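Local coordinates for cobalamin biosynthesis protein CobN (Mycobacterium tuberculosis, PDB 7C6O) that is the large, catalytic subunit of the cobaltochelatase that inserts cobalt into the corrin ring during cobalamin biosynthesis, at residues Q653-I658 against E671-D676; Q631-H636 against D680-V685. One frame throughout, in Å; residues are numbered along the deposited sequence. Where two conformers were deposited one is given.

Interaction 1 (Q653-I658 against E671-D676); sequences QIWTLI and ERPEED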
loop_
_atom_site.group_PDB
_atom_site.type_symbol
_atom_site.label_atom_id
_atom_site.label_comp_id
_atom_site.label_asym_id
_atom_site.label_seq_id
_atom_site.Cartn_x
_atom_site.Cartn_y
_atom_site.Cartn_z
ATOM N N GLN A 653 21.770 12.779 -44.823
ATOM C CA GLN A 653 21.306 11.407 -44.622
ATOM C C GLN A 653 20.602 11.254 -43.282
ATOM O O GLN A 653 19.557 10.597 -43.190
ATOM C CB GLN A 653 22.476 10.429 -44.702
ATOM C CG GLN A 653 23.070 10.234 -46.081
ATOM C CD GLN A 653 24.143 9.162 -46.082
ATOM O OE1 GLN A 653 23.887 8.010 -45.729
ATOM N NE2 GLN A 653 25.358 9.541 -46.460
ATOM N N ILE A 654 21.171 11.842 -42.229
ATOM C CA ILE A 654 20.583 11.726 -40.898
ATOM C C ILE A 654 19.251 12.459 -40.837
ATOM O O ILE A 654 18.272 11.951 -40.275
ATOM C CB ILE A 654 21.572 12.242 -39.836
ATOM C CG1 ILE A 654 22.770 11.294 -39.723
ATOM C CG2 ILE A 654 20.883 12.416 -38.486
ATOM C CD1 ILE A 654 23.870 11.796 -38.802
ATOM N N TRP A 655 19.184 13.659 -41.423
ATOM C CA TRP A 655 17.936 14.415 -41.396
ATOM C C TRP A 655 16.853 13.719 -42.208
ATOM O O TRP A 655 15.685 13.690 -41.803
ATOM C CB TRP A 655 18.159 15.837 -41.908
ATOM C CG TRP A 655 16.954 16.697 -41.715
ATOM C CD1 TRP A 655 16.182 17.262 -42.686
ATOM C CD2 TRP A 655 16.357 17.058 -40.466
ATOM N NE1 TRP A 655 15.148 17.966 -42.118
ATOM C CE2 TRP A 655 15.233 17.855 -40.755
ATOM C CE3 TRP A 655 16.669 16.791 -39.130
ATOM C CZ2 TRP A 655 14.420 18.385 -39.759
ATOM C CZ3 TRP A 655 15.860 17.320 -38.141
ATOM C CH2 TRP A 655 14.751 18.110 -38.461
ATOM N N THR A 656 17.225 13.153 -43.359
ATOM C CA THR A 656 16.276 12.375 -44.148
ATOM C C THR A 656 15.711 11.216 -43.335
ATOM O O THR A 656 14.498 10.981 -43.326
ATOM C CB THR A 656 16.952 11.865 -45.421
ATOM O OG1 THR A 656 17.181 12.964 -46.313
ATOM C CG2 THR A 656 16.089 10.818 -46.110
ATOM N N LEU A 657 16.580 10.489 -42.628
ATOM C CA LEU A 657 16.116 9.372 -41.810
ATOM C C LEU A 657 15.215 9.853 -40.678
ATOM O O LEU A 657 14.146 9.281 -40.438
ATOM C CB LEU A 657 17.310 8.596 -41.253
ATOM C CG LEU A 657 16.970 7.466 -40.275
ATOM C CD1 LEU A 657 15.979 6.481 -40.891
ATOM C CD2 LEU A 657 18.235 6.750 -39.841
ATOM N N ILE A 658 15.633 10.908 -39.973
ATOM C CA ILE A 658 14.845 11.438 -38.861
ATOM C C ILE A 658 13.454 11.843 -39.336
ATOM O O ILE A 658 12.442 11.515 -38.704
ATOM C CB ILE A 658 15.583 12.615 -38.196
ATOM C CG1 ILE A 658 16.766 12.105 -37.368
ATOM C CG2 ILE A 658 14.633 13.437 -37.328
ATOM C CD1 ILE A 658 17.630 13.208 -36.771
ATOM N N GLU A 671 11.594 22.137 -37.033
ATOM C CA GLU A 671 12.243 22.513 -38.281
ATOM C C GLU A 671 13.653 21.942 -38.274
ATOM O O GLU A 671 14.154 21.486 -37.243
ATOM C CB GLU A 671 12.278 24.035 -38.457
ATOM C CG GLU A 671 13.195 24.736 -37.464
ATOM C CD GLU A 671 13.230 26.240 -37.650
ATOM O OE1 GLU A 671 12.177 26.826 -37.977
ATOM O OE2 GLU A 671 14.315 26.834 -37.471
ATOM N N ARG A 672 14.289 21.983 -39.436
ATOM C CA ARG A 672 15.674 21.543 -39.535
ATOM C C ARG A 672 16.590 22.575 -38.888
ATOM O O ARG A 672 16.454 23.773 -39.159
ATOM C CB ARG A 672 16.072 21.335 -40.991
ATOM C CG ARG A 672 17.433 20.679 -41.174
ATOM C CD ARG A 672 17.858 20.718 -42.626
ATOM N NE ARG A 672 18.985 19.834 -42.904
ATOM C CZ ARG A 672 20.262 20.171 -42.753
ATOM N NH1 ARG A 672 21.216 19.297 -43.040
ATOM N NH2 ARG A 672 20.587 21.381 -42.313
ATOM N N PRO A 673 17.523 22.160 -38.034
ATOM C CA PRO A 673 18.470 23.122 -37.463
ATOM C C PRO A 673 19.344 23.728 -38.548
ATOM O O PRO A 673 19.550 23.138 -39.611
ATOM C CB PRO A 673 19.298 22.275 -36.488
ATOM C CG PRO A 673 18.466 21.051 -36.229
ATOM C CD PRO A 673 17.720 20.802 -37.501
ATOM N N GLU A 674 19.844 24.933 -38.277
ATOM C CA GLU A 674 20.851 25.517 -39.147
ATOM C C GLU A 674 22.077 24.614 -39.196
ATOM O O GLU A 674 22.341 23.829 -38.282
ATOM C CB GLU A 674 21.257 26.909 -38.665
ATOM C CG GLU A 674 20.358 28.038 -39.128
ATOM C CD GLU A 674 20.876 29.393 -38.679
ATOM O OE1 GLU A 674 21.548 30.077 -39.482
ATOM O OE2 GLU A 674 20.624 29.763 -37.514
ATOM N N GLU A 675 22.840 24.747 -40.281
ATOM C CA GLU A 675 23.961 23.842 -40.510
ATOM C C GLU A 675 24.979 23.915 -39.378
ATOM O O GLU A 675 25.535 22.889 -38.968
ATOM C CB GLU A 675 24.615 24.160 -41.854
ATOM C CG GLU A 675 25.473 23.037 -42.417
ATOM C CD GLU A 675 24.663 21.824 -42.861
ATOM O OE1 GLU A 675 25.285 20.794 -43.190
ATOM O OE2 GLU A 675 23.413 21.896 -42.889
ATOM N N ASP A 676 25.224 25.111 -38.842
ATOM C CA ASP A 676 26.188 25.275 -37.761
ATOM C C ASP A 676 25.585 25.016 -36.384
ATOM O O ASP A 676 26.286 25.161 -35.377
ATOM C CB ASP A 676 26.819 26.675 -37.823
ATOM C CG ASP A 676 25.838 27.788 -37.496
ATOM O OD1 ASP A 676 26.291 28.835 -36.987
ATOM O OD2 ASP A 676 24.624 27.621 -37.737
#
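One face of the W655 indole is covered by R672 and P673. R672 CG sits over the five-membered ring, 3.6 Å from its centroid and 12° off the normal, a CH-pi contact, while P673 CD reaches the benzo end at 4.0 Å from W655 CZ3. The backbone joins in: R672 CA comes within 3.4 Å of W655 CZ2, and E671 O approaches W655 CH2 obliquely. Extended from CG to NE, R672 lays CB, CG and CD along the indole, and NE also comes near W655 CD1. Its guanidinium stands steeply to the ring, the planes 75° apart, with W655 CD1 at the guanidinium edge; any cation-pi attraction is long and weak. The charged end turns instead to E675, in a salt bridge with R672 NH2 2.9 Å from E675 OE2 and a weak second bond from NH1. E675 OE1 in turn pairs with R651 of helix 647-660, which ties the carboxylate back to the helix that carries W655. No hydrogen bond joins the two segments directly. The loop that follows the short helix 663-666 folds back on helix 647-660 before entering helix 675-694: an Arg-Pro pair over a tryptophan face, at the surface of an all-helical part of CobN.

Interaction 2 (Q631-H636 against D680-V685); sequences QLLDEH and DMLLHV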
loop_
_atom_site.group_PDB
_atom_site.type_symbol
_atom_site.label_atom_id
_atom_site.label_comp_id
_atom_site.label_asym_id
_atom_site.label_seq_id
_atom_site.Cartn_x
_atom_site.Cartn_y
_atom_site.Cartn_z
ATOM N N GLN A 631 23.797 3.742 -36.663
ATOM C CA GLN A 631 24.880 3.548 -37.622
ATOM C C GLN A 631 25.286 4.866 -38.272
ATOM O O GLN A 631 26.479 5.128 -38.470
ATOM C CB GLN A 631 24.457 2.531 -38.682
ATOM C CG GLN A 631 23.971 1.205 -38.111
ATOM C CD GLN A 631 23.277 0.334 -39.145
ATOM O OE1 GLN A 631 23.231 0.670 -40.330
ATOM N NE2 GLN A 631 22.731 -0.790 -38.697
ATOM N N LEU A 632 24.307 5.709 -38.614
ATOM C CA LEU A 632 24.629 6.985 -39.247
ATOM C C LEU A 632 25.322 7.930 -38.271
ATOM O O LEU A 632 26.206 8.699 -38.669
ATOM C CB LEU A 632 23.365 7.629 -39.817
ATOM C CG LEU A 632 22.718 6.928 -41.015
ATOM C CD1 LEU A 632 21.519 7.720 -41.520
ATOM C CD2 LEU A 632 23.732 6.718 -42.127
ATOM N N LEU A 633 24.934 7.892 -36.990
ATOM C CA LEU A 633 25.604 8.724 -35.992
ATOM C C LEU A 633 27.075 8.349 -35.859
ATOM O O LEU A 633 27.941 9.228 -35.772
ATOM C CB LEU A 633 24.906 8.601 -34.636
ATOM C CG LEU A 633 23.488 9.162 -34.517
ATOM C CD1 LEU A 633 22.984 9.032 -33.089
ATOM C CD2 LEU A 633 23.440 10.606 -34.980
ATOM N N ASP A 634 27.374 7.047 -35.823
ATOM C CA ASP A 634 28.767 6.613 -35.793
ATOM C C ASP A 634 29.520 7.106 -37.020
ATOM O O ASP A 634 30.658 7.579 -36.913
ATOM C CB ASP A 634 28.849 5.090 -35.701
ATOM C CG ASP A 634 28.281 4.551 -34.408
ATOM O OD1 ASP A 634 28.122 5.337 -33.448
ATOM O OD2 ASP A 634 28.002 3.334 -34.352
ATOM N N GLU A 635 28.900 7.001 -38.197
ATOM C CA GLU A 635 29.533 7.502 -39.412
ATOM C C GLU A 635 29.746 9.009 -39.338
ATOM O O GLU A 635 30.777 9.521 -39.789
ATOM C CB GLU A 635 28.686 7.133 -40.630
ATOM C CG GLU A 635 29.291 7.543 -41.963
ATOM C CD GLU A 635 28.496 7.019 -43.146
ATOM O OE1 GLU A 635 27.532 6.254 -42.926
ATOM O OE2 GLU A 635 28.836 7.372 -44.295
ATOM N N HIS A 636 28.783 9.733 -38.764
ATOM C CA HIS A 636 28.940 11.175 -38.603
ATOM C C HIS A 636 30.154 11.502 -37.743
ATOM O O HIS A 636 30.914 12.429 -38.051
ATOM C CB HIS A 636 27.671 11.774 -37.996
ATOM C CG HIS A 636 27.760 13.246 -37.737
ATOM N ND1 HIS A 636 28.285 13.767 -36.575
ATOM C CD2 HIS A 636 27.388 14.308 -38.491
ATOM C CE1 HIS A 636 28.235 15.086 -36.624
ATOM N NE2 HIS A 636 27.694 15.440 -37.776
ATOM N N ASP A 680 25.225 20.129 -32.800
ATOM C CA ASP A 680 24.750 20.247 -31.426
ATOM C C ASP A 680 23.423 19.524 -31.248
ATOM O O ASP A 680 23.173 18.913 -30.202
ATOM C CB ASP A 680 24.614 21.719 -31.038
ATOM C CG ASP A 680 24.253 21.905 -29.576
ATOM O OD1 ASP A 680 24.562 21.007 -28.765
ATOM O OD2 ASP A 680 23.651 22.948 -29.240
ATOM N N MET A 681 22.559 19.583 -32.263
ATOM C CA MET A 681 21.310 18.835 -32.218
ATOM C C MET A 681 21.565 17.335 -32.156
ATOM O O MET A 681 20.817 16.605 -31.496
ATOM C CB MET A 681 20.450 19.193 -33.432
ATOM C CG MET A 681 19.112 18.477 -33.503
ATOM S SD MET A 681 19.208 16.903 -34.377
ATOM C CE MET A 681 19.754 17.431 -35.997
ATOM N N LEU A 682 22.621 16.859 -32.820
ATOM C CA LEU A 682 22.924 15.432 -32.803
ATOM C C LEU A 682 23.399 14.971 -31.434
ATOM O O LEU A 682 23.242 13.793 -31.091
ATOM C CB LEU A 682 23.970 15.098 -33.865
ATOM C CG LEU A 682 23.530 15.279 -35.318
ATOM C CD1 LEU A 682 24.640 14.842 -36.256
ATOM C CD2 LEU A 682 22.248 14.506 -35.604
ATOM N N LEU A 683 23.988 15.870 -30.641
ATOM C CA LEU A 683 24.305 15.519 -29.262
ATOM C C LEU A 683 23.042 15.205 -28.475
ATOM O O LEU A 683 23.055 14.327 -27.604
ATOM C CB LEU A 683 25.088 16.648 -28.590
ATOM C CG LEU A 683 26.441 16.990 -29.216
ATOM C CD1 LEU A 683 27.157 18.046 -28.387
ATOM C CD2 LEU A 683 27.302 15.746 -29.367
ATOM N N HIS A 684 21.945 15.906 -28.771
ATOM C CA HIS A 684 20.661 15.584 -28.160
ATOM C C HIS A 684 20.130 14.249 -28.673
ATOM O O HIS A 684 19.579 13.455 -27.902
ATOM C CB HIS A 684 19.670 16.718 -28.433
ATOM C CG HIS A 684 18.242 16.374 -28.137
ATOM N ND1 HIS A 684 17.808 15.996 -26.885
ATOM C CD2 HIS A 684 17.145 16.370 -28.932
ATOM C CE1 HIS A 684 16.507 15.764 -26.923
ATOM N NE2 HIS A 684 16.081 15.984 -28.154
ATOM N N VAL A 685 20.298 13.984 -29.971
ATOM C CA VAL A 685 19.897 12.696 -30.533
ATOM C C VAL A 685 20.704 11.569 -29.902
ATOM O O VAL A 685 20.168 10.495 -29.600
ATOM C CB VAL A 685 20.051 12.714 -32.065
ATOM C CG1 VAL A 685 19.663 11.365 -32.661
ATOM C CG2 VAL A 685 19.212 13.825 -32.667
#
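L682 reaches H636 with a single methyl: its CD1 stands over the centre of the imidazole, 3.5 Å from the centroid and 10° off the ring normal, a CH-pi contact over the face. The other methyl of L682 turns to L633, where the two CD2 atoms meet at 4.1 Å. L633 is divided in the same way, its CD1 lying 4.1 Å from V685 CG1. One leucine on each helix therefore serves two partners across the interface, and no hydrogen bond crosses between the segments.

With CG anti to the backbone N (chi1 178°), the H636 ring is carried out to meet L682. The ring is also held at NE2, by a hydrogen bond to OD1 of D679, one residue ahead of 680-685 on the same helix as L682; the aspartate fixes the polar end while the leucine methyl packs on the face. L647 of helix 647-660 also touches H636.

The axes of the two short segments approach to 11.6 Å. They run in opposing senses but splayed, their directions 139° apart, and contact is made by side-chain ends. Farther along helix 675-694, D686 and L689 continue the packing against L633. L667 in the loop preceding that helix touches V685, and helix 647-660 lies beside L632, giving a three-helix arrangement of 624-642, 647-660 and 675-694.

How the interactions relate
Interactions 1 and 2 are neighbouring contacts in one helical cluster, their centres about 10 Å apart. Both draw on helix 675-694: the loop leading into it meets W655 in interaction 1, and its second and third turns meet helix 624-642 in interaction 2. I654 bridges the pair, with its CG1 3.7 Å from L632 CB and its CG2 3.8 Å from L682 CD2. P673 CG also packs on M681 CG at 3.8 Å. The surface contact thus passes into the buried one. Both lie far out, with centres about 48 and 44 Å from the centre of the chain.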